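PDB 6VZZ: BamaA.19900.a from Balamuthia mandrillaris, which is a glucokinase that binds glucose and catalyses its ATP-dependent phosphorylation to glucose 6-phosphate. Local coordinates for the interface of chains A and B. Sequence-based numbering; all coordinates share one arbitrary frame. Chains: chain A/B, BamaA.19900.a.

The interface of chains A and B. Residues chain A 221-223, 249, 254, 256; chain B 322, 325, 360-362.
The 3-10 helix 219-221 of chain A, the loop that follows it, the end of helix 234-249 and the loop at A:Glu256 receive helix 303-327 and the loop 360-362 of chain B. A:Glu256, its chain extended beyond CG, bridges the two chains through its carboxylate. B:Lys362, bent at chi2 (-64°) and chi4 (-82°), crosses it at about a right angle and brings its ammonium NZ to the syn side of OE2 at 3.0 Å, forming a salt bridge. The other oxygen, OE1, accepts a hydrogen bond from A:His221 ND1 at 2.7 Å; it lies in the imidazole plane, while the donor stands well out of the carboxylate plane.

B:His360 presents its CE1-NE2 edge to the carbonyl of A:His221; NE2 is 2.9 Å from O, but a hydrogen bond there would be strongly bent. On the other flank of CE1, ND1 accepts an in-plane hydrogen bond from the backbone N of B:Lys362 at 3.0 Å, which would favour a proton on NE2. B:Ile325 CD1 over one face and B:Pro361 CD toward the rim of the other hold the imidazole between them. The amide oxygen OD1 of B:Asn322 accepts a hydrogen bond from the backbone N of A:Ala223 at 2.8 Å, the donor standing 40° above the carbonyl plane, while A:Val222 CB and CG1 cross B:Asn322 CB at a slant. B:Pro361 lies with CB and CG over one face of the A:Tyr249 ring near its CE1-CZ rim, CB 3.6 Å from CE1.

This patch and its twin form part of the two-fold interface of the deposited dimer, which may not be the biological one; because A:His221 also lines the glucose pocket, the partner chain may steady that sugar-binding wall.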
loop_
_atom_site.group_PDB
_atom_site.type_symbol
_atom_site.label_atom_id
_atom_site.label_comp_id
_atom_site.label_asym_id
_atom_site.label_seq_id
_atom_site.Cartn_x
_atom_site.Cartn_y
_atom_site.Cartn_z
ATOM N N HIS A 221 -4.050 3.548 -9.969
ATOM C CA HIS A 221 -4.112 2.689 -11.137
ATOM C C HIS A 221 -4.429 1.234 -10.802
ATOM O O HIS A 221 -4.431 0.397 -11.706
ATOM C CB HIS A 221 -2.801 2.803 -11.916
ATOM C CG HIS A 221 -2.473 4.210 -12.306
ATOM N ND1 HIS A 221 -3.144 4.881 -13.309
ATOM C CD2 HIS A 221 -1.566 5.086 -11.811
ATOM C CE1 HIS A 221 -2.656 6.103 -13.421
ATOM N NE2 HIS A 221 -1.697 6.252 -12.524
ATOM N N VAL A 222 -4.722 0.909 -9.537
ATOM C CA VAL A 222 -5.112 -0.459 -9.206
ATOM C C VAL A 222 -6.552 -0.704 -9.645
ATOM O O VAL A 222 -7.378 0.216 -9.712
ATOM C CB VAL A 222 -4.932 -0.755 -7.703
ATOM C CG1 VAL A 222 -3.503 -0.486 -7.261
ATOM C CG2 VAL A 222 -5.947 0.013 -6.865
ATOM N N ALA A 223 -6.850 -1.964 -9.952
ATOM C CA ALA A 223 -8.198 -2.350 -10.341
ATOM C C ALA A 223 -9.195 -2.053 -9.228
ATOM O O ALA A 223 -8.877 -2.145 -8.038
ATOM C CB ALA A 223 -8.234 -3.833 -10.684
ATOM N N TYR A 249 -11.011 -0.106 -22.692
ATOM C CA TYR A 249 -10.220 -1.324 -22.808
ATOM C C TYR A 249 -10.891 -2.398 -23.649
ATOM O O TYR A 249 -10.351 -3.506 -23.753
ATOM C CB TYR A 249 -9.913 -1.899 -21.408
ATOM C CG TYR A 249 -9.337 -0.876 -20.451
ATOM C CD1 TYR A 249 -8.106 -0.267 -20.713
ATOM C CD2 TYR A 249 -10.012 -0.515 -19.289
ATOM C CE1 TYR A 249 -7.567 0.664 -19.859
ATOM C CE2 TYR A 249 -9.472 0.427 -18.418
ATOM C CZ TYR A 249 -8.247 1.009 -18.721
ATOM O OH TYR A 249 -7.698 1.949 -17.889
ATOM N N ALA A 254 -10.295 -5.024 -16.146
ATOM C CA ALA A 254 -11.034 -4.315 -15.111
ATOM C C ALA A 254 -10.482 -2.904 -14.973
ATOM O O ALA A 254 -9.265 -2.701 -14.974
ATOM C CB ALA A 254 -10.925 -5.055 -13.780
ATOM N N GLU A 256 -9.327 0.875 -13.773
ATOM C CA GLU A 256 -8.591 1.436 -12.649
ATOM C C GLU A 256 -9.480 2.416 -11.909
ATOM O O GLU A 256 -10.415 2.986 -12.479
ATOM C CB GLU A 256 -7.324 2.170 -13.108
ATOM C CG GLU A 256 -6.498 1.455 -14.152
ATOM C CD GLU A 256 -5.278 2.258 -14.565
ATOM O OE1 GLU A 256 -5.261 3.490 -14.335
ATOM O OE2 GLU A 256 -4.327 1.654 -15.111
ATOM N N ASN B 322 -1.695 -5.840 -8.208
ATOM C CA ASN B 322 -2.120 -4.486 -7.873
ATOM C C ASN B 322 -1.238 -3.839 -6.806
ATOM O O ASN B 322 -1.034 -2.615 -6.835
ATOM C CB ASN B 322 -3.584 -4.510 -7.463
ATOM C CG ASN B 322 -4.490 -4.646 -8.673
ATOM O OD1 ASN B 322 -4.704 -3.676 -9.407
ATOM N ND2 ASN B 322 -4.977 -5.859 -8.926
ATOM N N ILE B 325 1.888 -2.453 -8.467
ATOM C CA ILE B 325 1.622 -1.182 -9.125
ATOM C C ILE B 325 1.533 -0.063 -8.100
ATOM O O ILE B 325 2.202 0.969 -8.226
ATOM C CB ILE B 325 0.335 -1.292 -9.962
ATOM C CG1 ILE B 325 0.605 -2.150 -11.200
ATOM C CG2 ILE B 325 -0.208 0.090 -10.317
ATOM C CD1 ILE B 325 -0.617 -2.508 -11.958
ATOM N N HIS B 360 -3.417 -6.259 -16.830
ATOM C CA HIS B 360 -3.576 -4.911 -16.296
ATOM C C HIS B 360 -3.315 -3.905 -17.404
ATOM O O HIS B 360 -2.463 -4.148 -18.266
ATOM C CB HIS B 360 -2.625 -4.659 -15.114
ATOM C CG HIS B 360 -3.070 -3.548 -14.214
ATOM N ND1 HIS B 360 -2.831 -2.220 -14.501
ATOM C CD2 HIS B 360 -3.753 -3.564 -13.043
ATOM C CE1 HIS B 360 -3.353 -1.467 -13.550
ATOM N NE2 HIS B 360 -3.910 -2.257 -12.649
ATOM N N PRO B 361 -4.025 -2.773 -17.418
ATOM C CA PRO B 361 -3.715 -1.730 -18.417
ATOM C C PRO B 361 -2.284 -1.238 -18.326
ATOM O O PRO B 361 -1.687 -0.867 -19.346
ATOM C CB PRO B 361 -4.703 -0.604 -18.083
ATOM C CG PRO B 361 -5.775 -1.240 -17.253
ATOM C CD PRO B 361 -5.187 -2.436 -16.573
ATOM N N LYS B 362 -1.720 -1.210 -17.122
ATOM C CA LYS B 362 -0.344 -0.778 -16.897
ATOM C C LYS B 362 0.615 -1.955 -16.880
ATOM O O LYS B 362 1.581 -1.958 -16.115
ATOM C CB LYS B 362 -0.242 0.003 -15.591
ATOM C CG LYS B 362 -1.138 1.220 -15.509
ATOM C CD LYS B 362 -0.771 2.253 -16.547
ATOM C CE LYS B 362 -1.359 3.622 -16.195
ATOM N NZ LYS B 362 -2.782 3.792 -16.596
#